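Local coordinates for protein multiheme cytochrome cf (Carboxydothermus ferrireducens DSM 11255, PDB 6QVM) that probably passes electrons along a series of bound c-type hemes to insoluble extracellular iron(III) substrates while inserted in the S-layer, at residues 433-441 / 469-477; 612-623 / 661-672. All coordinates share one frame; numbering follows the deposited sequence.

Contact 1 (433-441 / 469-477); sequences ECHSQDYRT and LGITCVTCH. With HEC (heme c), chain L.
Gln-437 meets segment 469-477 with both its backbone and its side chain. Its N donates to Gly-470 O (2.8 Å). The side chain starts with CG anti to the backbone N (chi1 163°) and bends at chi2, which brings OE1 to the hydroxyl of Thr-475; Thr-475 OG1 donates to Gln-437 OE1, and the modelled 2.5 Å is short, its exact length uncertain. Thr-475 OG1 also accepts from Thr-472 N at 3.0 Å in an almost straight bond (174°). One threonine oxygen thus ties the helix start to the turn that opens the Cys-X-X-Cys-His heme-binding sequence. The NE2 branch of Gln-437 lies against Val-474 CG2. Next door, Leu-469 N donates to Asp-438 OD1 (3.1 Å), while OD2 takes the N-H of Lys-468. Further out, Ser-436 N-caps helix 437-449, its OG accepting from Tyr-439 N. Beyond the turn, Cys-473 and Cys-476 hold heme c of chain L covalently, and His-477 NE2 binds FE of that heme at 2.0 Å, with His-559 as the second axial ligand. Helix 417-422 touches His-435 and Ser-436, and helix 493-500 meets Cys-434 and Cys-476.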
loop_
_atom_site.group_PDB
_atom_site.type_symbol
_atom_site.label_atom_id
_atom_site.label_comp_id
_atom_site.label_asym_id
_atom_site.label_seq_id
_atom_site.Cartn_x
_atom_site.Cartn_y
_atom_site.Cartn_z
ATOM N N GLU A 433 7.081 -12.536 17.898
ATOM C CA GLU A 433 7.646 -13.024 16.648
ATOM C C GLU A 433 6.556 -13.561 15.728
ATOM O O GLU A 433 6.558 -13.289 14.524
ATOM C CB GLU A 433 8.689 -14.105 16.949
ATOM C CG GLU A 433 8.927 -15.079 15.824
ATOM C CD GLU A 433 10.380 -15.149 15.425
ATOM O OE1 GLU A 433 10.889 -14.164 14.849
ATOM O OE2 GLU A 433 11.019 -16.187 15.701
ATOM N N CYS A 434 5.602 -14.301 16.294
ATOM C CA CYS A 434 4.507 -14.878 15.529
ATOM C C CYS A 434 3.143 -14.324 15.931
ATOM O O CYS A 434 2.128 -14.758 15.374
ATOM C CB CYS A 434 4.506 -16.407 15.677
ATOM S SG CYS A 434 6.116 -17.195 15.469
ATOM N N HIS A 435 3.083 -13.364 16.862
ATOM C CA HIS A 435 1.811 -12.928 17.416
ATOM C C HIS A 435 1.494 -11.447 17.208
ATOM O O HIS A 435 0.359 -11.035 17.478
ATOM C CB HIS A 435 1.747 -13.238 18.923
ATOM C CG HIS A 435 1.582 -14.691 19.244
ATOM N ND1 HIS A 435 0.365 -15.246 19.577
ATOM C CD2 HIS A 435 2.485 -15.702 19.303
ATOM C CE1 HIS A 435 0.522 -16.535 19.823
ATOM N NE2 HIS A 435 1.800 -16.838 19.671
ATOM N N SER A 436 2.441 -10.632 16.754
ATOM C CA SER A 436 2.199 -9.197 16.697
ATOM C C SER A 436 2.759 -8.596 15.418
ATOM O O SER A 436 3.939 -8.779 15.104
ATOM C CB SER A 436 2.804 -8.489 17.912
ATOM O OG SER A 436 2.833 -7.088 17.700
ATOM N N GLN A 437 1.912 -7.864 14.689
ATOM C CA GLN A 437 2.354 -7.239 13.445
ATOM C C GLN A 437 3.309 -6.083 13.711
ATOM O O GLN A 437 4.356 -5.976 13.063
ATOM C CB GLN A 437 1.152 -6.766 12.630
ATOM C CG GLN A 437 1.497 -5.767 11.535
ATOM C CD GLN A 437 2.397 -6.355 10.464
ATOM O OE1 GLN A 437 2.498 -7.574 10.317
ATOM N NE2 GLN A 437 3.065 -5.490 9.715
ATOM N N ASP A 438 2.970 -5.199 14.655
ATOM C CA ASP A 438 3.841 -4.058 14.904
ATOM C C ASP A 438 5.136 -4.456 15.598
ATOM O O ASP A 438 6.102 -3.690 15.543
ATOM C CB ASP A 438 3.107 -2.971 15.700
ATOM C CG ASP A 438 2.354 -3.517 16.891
ATOM O OD1 ASP A 438 2.079 -4.730 16.923
ATOM O OD2 ASP A 438 2.019 -2.725 17.797
ATOM N N TYR A 439 5.188 -5.630 16.236
ATOM C CA TYR A 439 6.470 -6.136 16.711
ATOM C C TYR A 439 7.343 -6.571 15.544
ATOM O O TYR A 439 8.533 -6.247 15.494
ATOM C CB TYR A 439 6.278 -7.298 17.680
ATOM C CG TYR A 439 7.590 -7.992 18.032
ATOM C CD1 TYR A 439 8.035 -9.106 17.319
ATOM C CD2 TYR A 439 8.387 -7.524 19.067
ATOM C CE1 TYR A 439 9.228 -9.726 17.630
ATOM C CE2 TYR A 439 9.579 -8.143 19.388
ATOM C CZ TYR A 439 9.996 -9.243 18.669
ATOM O OH TYR A 439 11.186 -9.856 18.993
ATOM N N ARG A 440 6.767 -7.333 14.610
ATOM C CA ARG A 440 7.552 -7.909 13.523
ATOM C C ARG A 440 8.205 -6.827 12.673
ATOM O O ARG A 440 9.342 -6.993 12.215
ATOM C CB ARG A 440 6.672 -8.817 12.666
ATOM C CG ARG A 440 6.239 -10.092 13.375
ATOM C CD ARG A 440 5.102 -10.782 12.641
ATOM N NE ARG A 440 5.449 -11.092 11.257
ATOM C CZ ARG A 440 6.008 -12.234 10.860
ATOM N NH1 ARG A 440 6.294 -12.430 9.580
ATOM N NH2 ARG A 440 6.285 -13.180 11.747
ATOM N N THR A 441 7.507 -5.711 12.454
ATOM C CA THR A 441 8.094 -4.613 11.695
ATOM C C THR A 441 9.069 -3.812 12.547
ATOM O O THR A 441 10.119 -3.393 12.055
ATOM C CB THR A 441 7.004 -3.704 11.136
ATOM O OG1 THR A 441 6.214 -3.188 12.215
ATOM C CG2 THR A 441 6.118 -4.475 10.169
ATOM N N LEU A 469 -0.862 -4.376 17.966
ATOM C CA LEU A 469 -1.462 -5.053 16.823
ATOM C C LEU A 469 -1.186 -6.549 16.882
ATOM O O LEU A 469 -0.064 -6.976 17.175
ATOM C CB LEU A 469 -0.938 -4.497 15.487
ATOM C CG LEU A 469 -1.298 -3.061 15.099
ATOM C CD1 LEU A 469 -0.598 -2.691 13.800
ATOM C CD2 LEU A 469 -2.805 -2.875 14.966
ATOM N N GLY A 470 -2.222 -7.341 16.615
ATOM C CA GLY A 470 -2.060 -8.755 16.340
ATOM C C GLY A 470 -1.610 -8.955 14.910
ATOM O O GLY A 470 -0.902 -8.124 14.337
ATOM N N ILE A 471 -2.024 -10.061 14.320
ATOM C CA ILE A 471 -1.750 -10.300 12.908
ATOM C C ILE A 471 -2.777 -9.542 12.076
ATOM O O ILE A 471 -3.973 -9.542 12.387
ATOM C CB ILE A 471 -1.775 -11.808 12.608
ATOM C CG1 ILE A 471 -0.658 -12.521 13.377
ATOM C CG2 ILE A 471 -1.658 -12.061 11.116
ATOM C CD1 ILE A 471 -0.816 -14.023 13.416
ATOM N N THR A 472 -2.313 -8.869 11.027
ATOM C CA THR A 472 -3.170 -8.046 10.187
ATOM C C THR A 472 -2.931 -8.394 8.726
ATOM O O THR A 472 -2.113 -9.258 8.398
ATOM C CB THR A 472 -2.916 -6.552 10.408
ATOM O OG1 THR A 472 -1.560 -6.240 10.060
ATOM C CG2 THR A 472 -3.159 -6.180 11.866
ATOM N N CYS A 473 -3.662 -7.703 7.843
ATOM C CA CYS A 473 -3.563 -7.968 6.408
ATOM C C CYS A 473 -2.121 -7.889 5.931
ATOM O O CYS A 473 -1.631 -8.785 5.233
ATOM C CB CYS A 473 -4.418 -6.971 5.622
ATOM S SG CYS A 473 -6.102 -6.759 6.190
ATOM N N VAL A 474 -1.420 -6.817 6.315
ATOM C CA VAL A 474 -0.058 -6.590 5.841
ATOM C C VAL A 474 0.965 -7.459 6.547
ATOM O O VAL A 474 2.160 -7.371 6.233
ATOM C CB VAL A 474 0.318 -5.100 5.963
ATOM C CG1 VAL A 474 -0.624 -4.268 5.112
ATOM C CG2 VAL A 474 0.265 -4.654 7.410
ATOM N N THR A 475 0.542 -8.301 7.490
ATOM C CA THR A 475 1.421 -9.365 7.958
ATOM C C THR A 475 1.713 -10.348 6.831
ATOM O O THR A 475 2.849 -10.809 6.670
ATOM C CB THR A 475 0.795 -10.092 9.147
ATOM O OG1 THR A 475 0.538 -9.165 10.208
ATOM C CG2 THR A 475 1.719 -11.183 9.648
ATOM N N CYS A 476 0.699 -10.664 6.030
ATOM C CA CYS A 476 0.831 -11.612 4.936
ATOM C C CYS A 476 0.866 -10.965 3.559
ATOM O O CYS A 476 1.477 -11.525 2.648
ATOM C CB CYS A 476 -0.317 -12.627 4.974
ATOM S SG CYS A 476 -0.531 -13.526 6.547
ATOM N N HIS A 477 0.236 -9.804 3.379
ATOM C CA HIS A 477 0.154 -9.147 2.081
ATOM C C HIS A 477 0.983 -7.872 2.076
ATOM O O HIS A 477 1.002 -7.127 3.058
ATOM C CB HIS A 477 -1.291 -8.787 1.722
ATOM C CG HIS A 477 -2.209 -9.961 1.629
ATOM N ND1 HIS A 477 -2.381 -10.685 0.468
ATOM C CD2 HIS A 477 -3.030 -10.522 2.549
ATOM C CE1 HIS A 477 -3.258 -11.651 0.681
ATOM N NE2 HIS A 477 -3.667 -11.573 1.935
HETATM FE FE HEC L . -5.299 -12.543 2.512
HETATM C CHA HEC L . -5.821 -14.295 -0.386
HETATM C CHB HEC L . -6.993 -9.880 1.207
HETATM C CHC HEC L . -5.161 -10.974 5.588
HETATM C CHD HEC L . -2.920 -14.779 3.570
HETATM N NA HEC L . -6.208 -12.142 0.729
HETATM C C1A HEC L . -6.334 -13.015 -0.332
HETATM C C2A HEC L . -7.108 -12.352 -1.363
HETATM C C3A HEC L . -7.429 -11.131 -0.922
HETATM C C4A HEC L . -6.869 -10.980 0.401
HETATM C CMA HEC L . -8.246 -10.081 -1.696
HETATM C CAA HEC L . -7.510 -12.979 -2.717
HETATM C CBA HEC L . -8.676 -13.924 -2.409
HETATM C CGA HEC L . -9.097 -14.673 -3.642
HETATM O O1A HEC L . -10.220 -14.384 -4.128
HETATM O O2A HEC L . -8.331 -15.545 -4.134
HETATM N NB HEC L . -5.929 -10.762 3.258
HETATM C C1B HEC L . -6.698 -9.848 2.558
HETATM C C2B HEC L . -7.155 -8.847 3.495
HETATM C C3B HEC L . -6.634 -9.129 4.706
HETATM C C4B HEC L . -5.864 -10.354 4.578
HETATM C CMB HEC L . -8.015 -7.631 3.113
HETATM C CAB HEC L . -6.836 -8.349 6.035
HETATM C CBB HEC L . -8.329 -8.266 6.459
HETATM N NC HEC L . -4.174 -12.775 4.224
HETATM C C1C HEC L . -4.364 -12.086 5.412
HETATM C C2C HEC L . -3.568 -12.712 6.452
HETATM C C3C HEC L . -3.002 -13.821 5.921
HETATM C C4C HEC L . -3.341 -13.844 4.499
HETATM C CMC HEC L . -3.577 -12.269 7.938
HETATM C CAC HEC L . -2.044 -14.839 6.609
HETATM C CBC HEC L . -2.665 -15.532 7.846
HETATM N ND HEC L . -4.496 -14.264 1.714
HETATM C C1D HEC L . -3.520 -15.031 2.348
HETATM C C2D HEC L . -3.206 -16.149 1.497
HETATM C C3D HEC L . -4.106 -16.002 0.268
HETATM C C4D HEC L . -4.887 -14.810 0.491
HETATM C CMD HEC L . -2.178 -17.260 1.779
HETATM C CAD HEC L . -4.173 -16.958 -0.936
HETATM C CBD HEC L . -5.441 -17.792 -0.752
HETATM C CGD HEC L . -5.519 -18.887 -1.785
HETATM O O1D HEC L . -6.661 -19.236 -2.189
HETATM O O2D HEC L . -4.447 -19.404 -2.206
#

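Contact 2 (612-623 / 661-672); sequences WTDKVDTRVNNI and TALTELLLDKAE. With HEC (heme c), chain O.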
loop_
_atom_site.group_PDB
_atom_site.type_symbol
_atom_site.label_atom_id
_atom_site.label_comp_id
_atom_site.label_asym_id
_atom_site.label_seq_id
_atom_site.Cartn_x
_atom_site.Cartn_y
_atom_site.Cartn_z
ATOM N N TRP A 612 -12.005 -41.733 10.097
ATOM C CA TRP A 612 -10.578 -41.520 10.318
ATOM C C TRP A 612 -10.320 -40.634 11.533
ATOM O O TRP A 612 -9.366 -40.871 12.281
ATOM C CB TRP A 612 -9.922 -40.919 9.074
ATOM C CG TRP A 612 -8.514 -40.460 9.331
ATOM C CD1 TRP A 612 -8.125 -39.252 9.839
ATOM C CD2 TRP A 612 -7.313 -41.208 9.115
ATOM N NE1 TRP A 612 -6.760 -39.200 9.952
ATOM C CE2 TRP A 612 -6.234 -40.386 9.510
ATOM C CE3 TRP A 612 -7.043 -42.488 8.622
ATOM C CZ2 TRP A 612 -4.910 -40.808 9.437
ATOM C CZ3 TRP A 612 -5.728 -42.904 8.542
ATOM C CH2 TRP A 612 -4.676 -42.065 8.948
ATOM N N THR A 613 -11.147 -39.604 11.741
ATOM C CA THR A 613 -10.858 -38.613 12.775
ATOM C C THR A 613 -11.125 -39.163 14.174
ATOM O O THR A 613 -10.298 -38.994 15.073
ATOM C CB THR A 613 -11.654 -37.333 12.517
ATOM O OG1 THR A 613 -10.754 -36.308 12.064
ATOM C CG2 THR A 613 -12.374 -36.864 13.779
ATOM N N ASP A 614 -12.252 -39.859 14.367
ATOM C CA ASP A 614 -12.482 -40.541 15.637
ATOM C C ASP A 614 -11.378 -41.550 15.898
ATOM O O ASP A 614 -10.771 -41.569 16.973
ATOM C CB ASP A 614 -13.837 -41.250 15.633
ATOM C CG ASP A 614 -15.011 -40.297 15.514
ATOM O OD1 ASP A 614 -14.874 -39.124 15.909
ATOM O OD2 ASP A 614 -16.082 -40.736 15.036
ATOM N N LYS A 615 -11.093 -42.378 14.895
ATOM C CA LYS A 615 -10.115 -43.448 15.019
ATOM C C LYS A 615 -8.735 -42.929 15.406
ATOM O O LYS A 615 -7.961 -43.653 16.041
ATOM C CB LYS A 615 -10.096 -44.224 13.706
ATOM C CG LYS A 615 -8.944 -45.169 13.492
ATOM C CD LYS A 615 -9.038 -45.748 12.090
ATOM C CE LYS A 615 -7.830 -46.597 11.748
ATOM N NZ LYS A 615 -6.593 -45.778 11.653
ATOM N N VAL A 616 -8.414 -41.687 15.056
ATOM C CA VAL A 616 -7.140 -41.110 15.470
ATOM C C VAL A 616 -7.251 -40.498 16.864
ATOM O O VAL A 616 -6.359 -40.687 17.690
ATOM C CB VAL A 616 -6.640 -40.090 14.425
ATOM C CG1 VAL A 616 -5.370 -39.393 14.916
ATOM C CG2 VAL A 616 -6.373 -40.796 13.112
ATOM N N ASP A 617 -8.343 -39.776 17.152
ATOM C CA ASP A 617 -8.557 -39.233 18.495
ATOM C C ASP A 617 -8.537 -40.338 19.542
ATOM O O ASP A 617 -7.887 -40.214 20.584
ATOM C CB ASP A 617 -9.880 -38.468 18.554
ATOM C CG ASP A 617 -9.863 -37.204 17.713
ATOM O OD1 ASP A 617 -8.778 -36.594 17.567
ATOM O OD2 ASP A 617 -10.939 -36.824 17.204
ATOM N N THR A 618 -9.272 -41.419 19.285
ATOM C CA THR A 618 -9.282 -42.589 20.152
ATOM C C THR A 618 -7.867 -43.040 20.487
ATOM O O THR A 618 -7.494 -43.167 21.658
ATOM C CB THR A 618 -10.043 -43.723 19.464
ATOM O OG1 THR A 618 -11.413 -43.348 19.319
ATOM C CG2 THR A 618 -9.920 -45.008 20.257
ATOM N N ARG A 619 -7.050 -43.225 19.450
ATOM C CA ARG A 619 -5.758 -43.874 19.645
ATOM C C ARG A 619 -4.775 -42.985 20.392
ATOM O O ARG A 619 -3.927 -43.502 21.127
ATOM C CB ARG A 619 -5.179 -44.321 18.302
ATOM C CG ARG A 619 -5.895 -45.528 17.700
ATOM C CD ARG A 619 -5.242 -45.951 16.391
ATOM N NE ARG A 619 -3.840 -46.322 16.582
ATOM C CZ ARG A 619 -3.000 -46.637 15.599
ATOM N NH1 ARG A 619 -3.413 -46.614 14.337
ATOM N NH2 ARG A 619 -1.747 -46.986 15.881
ATOM N N VAL A 620 -4.856 -41.662 20.228
ATOM C CA VAL A 620 -3.948 -40.811 20.993
ATOM C C VAL A 620 -4.400 -40.710 22.446
ATOM O O VAL A 620 -3.570 -40.742 23.359
ATOM C CB VAL A 620 -3.785 -39.412 20.360
ATOM C CG1 VAL A 620 -2.632 -39.402 19.374
ATOM C CG2 VAL A 620 -5.073 -38.921 19.719
ATOM N N ASN A 621 -5.710 -40.598 22.689
ATOM C CA ASN A 621 -6.198 -40.480 24.061
ATOM C C ASN A 621 -5.816 -41.696 24.896
ATOM O O ASN A 621 -5.374 -41.559 26.042
ATOM C CB ASN A 621 -7.712 -40.285 24.066
ATOM C CG ASN A 621 -8.121 -38.875 23.692
ATOM O OD1 ASN A 621 -7.383 -37.918 23.922
ATOM N ND2 ASN A 621 -9.311 -38.738 23.127
ATOM N N ASN A 622 -5.949 -42.895 24.329
ATOM C CA ASN A 622 -5.612 -44.126 25.030
ATOM C C ASN A 622 -4.108 -44.318 25.192
ATOM O O ASN A 622 -3.689 -45.281 25.841
ATOM C CB ASN A 622 -6.232 -45.315 24.292
ATOM C CG ASN A 622 -7.714 -45.128 24.029
ATOM O OD1 ASN A 622 -8.250 -44.037 24.209
ATOM N ND2 ASN A 622 -8.382 -46.190 23.599
ATOM N N ILE A 623 -3.291 -43.430 24.627
ATOM C CA ILE A 623 -1.853 -43.448 24.869
ATOM C C ILE A 623 -1.542 -42.437 25.964
ATOM O O ILE A 623 -0.629 -42.634 26.774
ATOM C CB ILE A 623 -1.057 -43.152 23.582
ATOM C CG1 ILE A 623 -1.179 -44.304 22.583
ATOM C CG2 ILE A 623 0.413 -42.908 23.890
ATOM C CD1 ILE A 623 -0.411 -44.077 21.301
ATOM N N THR A 661 -1.274 -38.497 6.990
ATOM C CA THR A 661 -1.900 -39.730 7.461
ATOM C C THR A 661 -0.863 -40.821 7.704
ATOM O O THR A 661 -0.988 -41.609 8.650
ATOM C CB THR A 661 -2.957 -40.211 6.466
ATOM O OG1 THR A 661 -2.371 -40.288 5.158
ATOM C CG2 THR A 661 -4.145 -39.268 6.453
ATOM N N ALA A 662 0.179 -40.871 6.873
ATOM C CA ALA A 662 1.166 -41.942 6.973
ATOM C C ALA A 662 2.140 -41.711 8.124
ATOM O O ALA A 662 2.492 -42.654 8.842
ATOM C CB ALA A 662 1.922 -42.085 5.654
ATOM N N LEU A 663 2.585 -40.468 8.316
ATOM C CA LEU A 663 3.383 -40.169 9.500
ATOM C C LEU A 663 2.575 -40.381 10.772
ATOM O O LEU A 663 3.138 -40.734 11.812
ATOM C CB LEU A 663 3.918 -38.736 9.443
ATOM C CG LEU A 663 4.837 -38.326 10.598
ATOM C CD1 LEU A 663 6.021 -39.273 10.670
ATOM C CD2 LEU A 663 5.303 -36.887 10.451
ATOM N N THR A 664 1.255 -40.206 10.699
ATOM C CA THR A 664 0.415 -40.319 11.888
ATOM C C THR A 664 0.317 -41.762 12.368
ATOM O O THR A 664 0.443 -42.036 13.566
ATOM C CB THR A 664 -0.971 -39.748 11.598
ATOM O OG1 THR A 664 -0.899 -38.316 11.576
ATOM C CG2 THR A 664 -1.973 -40.198 12.653
ATOM N N GLU A 665 0.097 -42.703 11.450
ATOM C CA GLU A 665 -0.018 -44.098 11.862
ATOM C C GLU A 665 1.338 -44.669 12.250
ATOM O O GLU A 665 1.439 -45.447 13.207
ATOM C CB GLU A 665 -0.677 -44.917 10.757
ATOM C CG GLU A 665 -2.156 -44.596 10.585
ATOM C CD GLU A 665 -2.876 -45.571 9.672
ATOM O OE1 GLU A 665 -2.378 -45.828 8.558
ATOM O OE2 GLU A 665 -3.940 -46.090 10.075
ATOM N N LEU A 666 2.401 -44.266 11.548
ATOM C CA LEU A 666 3.746 -44.654 11.954
ATOM C C LEU A 666 4.131 -44.040 13.288
ATOM O O LEU A 666 5.037 -44.552 13.955
ATOM C CB LEU A 666 4.759 -44.254 10.875
ATOM C CG LEU A 666 6.176 -44.839 10.942
ATOM C CD1 LEU A 666 6.296 -46.127 10.129
ATOM C CD2 LEU A 666 7.202 -43.806 10.491
ATOM N N LEU A 667 3.470 -42.949 13.688
ATOM C CA LEU A 667 3.734 -42.368 15.000
ATOM C C LEU A 667 2.936 -43.071 16.090
ATOM O O LEU A 667 3.446 -43.290 17.192
ATOM C CB LEU A 667 3.427 -40.868 14.995
ATOM C CG LEU A 667 4.496 -39.925 14.450
ATOM C CD1 LEU A 667 4.201 -38.484 14.849
ATOM C CD2 LEU A 667 5.883 -40.341 14.917
ATOM N N LEU A 668 1.683 -43.427 15.805
ATOM C CA LEU A 668 0.852 -44.077 16.814
ATOM C C LEU A 668 1.294 -45.517 17.055
ATOM O O LEU A 668 1.251 -46.003 18.191
ATOM C CB LEU A 668 -0.614 -44.020 16.393
ATOM C CG LEU A 668 -1.224 -42.620 16.371
ATOM C CD1 LEU A 668 -2.714 -42.688 16.076
ATOM C CD2 LEU A 668 -0.958 -41.914 17.686
ATOM N N ASP A 669 1.733 -46.209 16.000
ATOM C CA ASP A 669 2.217 -47.577 16.156
ATOM C C ASP A 669 3.524 -47.615 16.937
ATOM O O ASP A 669 3.675 -48.408 17.874
ATOM C CB ASP A 669 2.375 -48.238 14.789
ATOM C CG ASP A 669 1.038 -48.542 14.137
ATOM O OD1 ASP A 669 -0.011 -48.329 14.788
ATOM O OD2 ASP A 669 1.037 -48.981 12.971
ATOM N N LYS A 670 4.477 -46.755 16.573
ATOM C CA LYS A 670 5.715 -46.645 17.326
ATOM C C LYS A 670 5.501 -46.050 18.708
ATOM O O LYS A 670 6.460 -45.946 19.471
ATOM C CB LYS A 670 6.729 -45.808 16.535
ATOM N N ALA A 671 4.279 -45.635 19.043
ATOM C CA ALA A 671 3.959 -45.184 20.392
ATOM C C ALA A 671 3.106 -46.173 21.165
ATOM O O ALA A 671 3.179 -46.202 22.394
ATOM C CB ALA A 671 3.243 -43.833 20.368
ATOM N N GLU A 672 2.297 -46.976 20.475
ATOM C CA GLU A 672 1.611 -48.087 21.119
ATOM C C GLU A 672 2.542 -49.266 21.358
ATOM O O GLU A 672 2.249 -50.107 22.215
ATOM C CB GLU A 672 0.409 -48.524 20.278
ATOM C CG GLU A 672 -0.697 -47.477 20.220
ATOM C CD GLU A 672 -1.818 -47.844 19.268
ATOM O OE1 GLU A 672 -1.608 -48.725 18.406
ATOM O OE2 GLU A 672 -2.912 -47.254 19.386
HETATM FE FE HEC O . -7.450 -36.567 1.426
HETATM C CHA HEC O . -6.834 -39.944 1.515
HETATM C CHB HEC O . -9.282 -36.865 4.351
HETATM C CHC HEC O . -8.199 -33.206 1.301
HETATM C CHD HEC O . -5.877 -36.306 -1.648
HETATM N NA HEC O . -7.973 -38.110 2.685
HETATM C C1A HEC O . -7.586 -39.429 2.547
HETATM C C2A HEC O . -8.114 -40.176 3.671
HETATM C C3A HEC O . -8.783 -39.320 4.453
HETATM C C4A HEC O . -8.716 -38.009 3.846
HETATM C CMA HEC O . -9.503 -39.684 5.766
HETATM C CAA HEC O . -7.920 -41.685 3.937
HETATM C CBA HEC O . -6.482 -41.865 4.417
HETATM C CGA HEC O . -6.212 -43.292 4.828
HETATM O O1A HEC O . -7.182 -44.080 4.997
HETATM O O2A HEC O . -5.012 -43.637 4.997
HETATM N NB HEC O . -8.508 -35.285 2.607
HETATM C C1B HEC O . -9.223 -35.629 3.745
HETATM C C2B HEC O . -9.901 -34.447 4.226
HETATM C C3B HEC O . -9.603 -33.436 3.385
HETATM C C4B HEC O . -8.724 -33.941 2.349
HETATM C CMB HEC O . -10.806 -34.411 5.482
HETATM C CAB HEC O . -10.106 -31.982 3.481
HETATM C CBB HEC O . -9.463 -31.325 4.714
HETATM N NC HEC O . -7.148 -35.055 0.059
HETATM C C1C HEC O . -7.456 -33.721 0.256
HETATM C C2C HEC O . -6.776 -32.950 -0.771
HETATM C C3C HEC O . -6.220 -33.820 -1.640
HETATM C C4C HEC O . -6.395 -35.152 -1.098
HETATM C CMC HEC O . -6.967 -31.436 -1.011
HETATM C CAC HEC O . -5.441 -33.521 -2.948
HETATM C CBC HEC O . -4.136 -32.745 -2.681
HETATM N ND HEC O . -6.501 -37.904 0.136
HETATM C C1D HEC O . -5.936 -37.565 -1.091
HETATM C C2D HEC O . -5.406 -38.759 -1.701
HETATM C C3D HEC O . -5.706 -39.892 -0.708
HETATM C C4D HEC O . -6.389 -39.268 0.399
HETATM C CMD HEC O . -4.691 -38.849 -3.064
HETATM C CAD HEC O . -5.358 -41.385 -0.853
HETATM C CBD HEC O . -3.855 -41.568 -0.669
HETATM C CGD HEC O . -3.438 -42.926 -1.182
HETATM O O1D HEC O . -4.047 -43.946 -0.755
HETATM O O2D HEC O . -2.485 -42.990 -2.008
#
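Leu-668 and Arg-619 interlock as reciprocal knobs into holes between helices 612-623 and 661-672. The segments run in the same general direction at 29°, with axes 10.7 Å apart. Leu-668 fills the hollow bounded by Val-616, Arg-619, Val-620 and Ile-623; its CD2 meets Val-620 CG1 at 3.5 Å. In return Arg-619 drops among Glu-665, Leu-668, Asp-669 and Glu-672, with Leu-668 CB over one face of its guanidinium. A bend at chi3 (60°) turns its N-H groups toward two carboxylates, Asp-669 OD1 meeting the guanidinium edge. Arg-619 NE donates to Glu-672 OE2 at 3.1 Å, a weak bond from NH2 to Glu-672 OE1 belongs to the same salt-bridge network, and the bridge from NH2 to Asp-669 OD1 is modelled doubtfully short. Lys-615 NZ adds a salt bridge to Glu-665 OE2 (3.1 Å), approached on its anti side. At one end of the groove Ile-623 CD1 rests against Ala-671 CB and Glu-672 CG. At the other, Trp-612 CZ2 presses on Thr-661 CG2 at 3.4 Å, while Val-616 CG2 lies over the rim of the opposite ring face and Trp-612 CB abuts methyl CMA of heme c, chain O. Helix 641-652 touches Val-616, Val-620, Ile-623 and Leu-667.

Both contacts border hemes. In contact 1 the segment 469-477 itself supplies two covalent links and an axial ligand to the heme of chain L, and Cys-434 and His-435 serve another heme, so its bonds tie the residues just after one heme-binding sequence to the other. Contact 2 instead places Trp-612 beside the heme of chain O, with most of the helix pair extending away from it. The centres of contact 1 and contact 2 are about 35 Å apart, and the nearest atoms of the two contacts about 20 Å. FE of heme chain L and FE of heme chain O lie 24.2 Å apart. Contact 1 is about 15 Å from the centre of the chain, contact 2 about 46 Å.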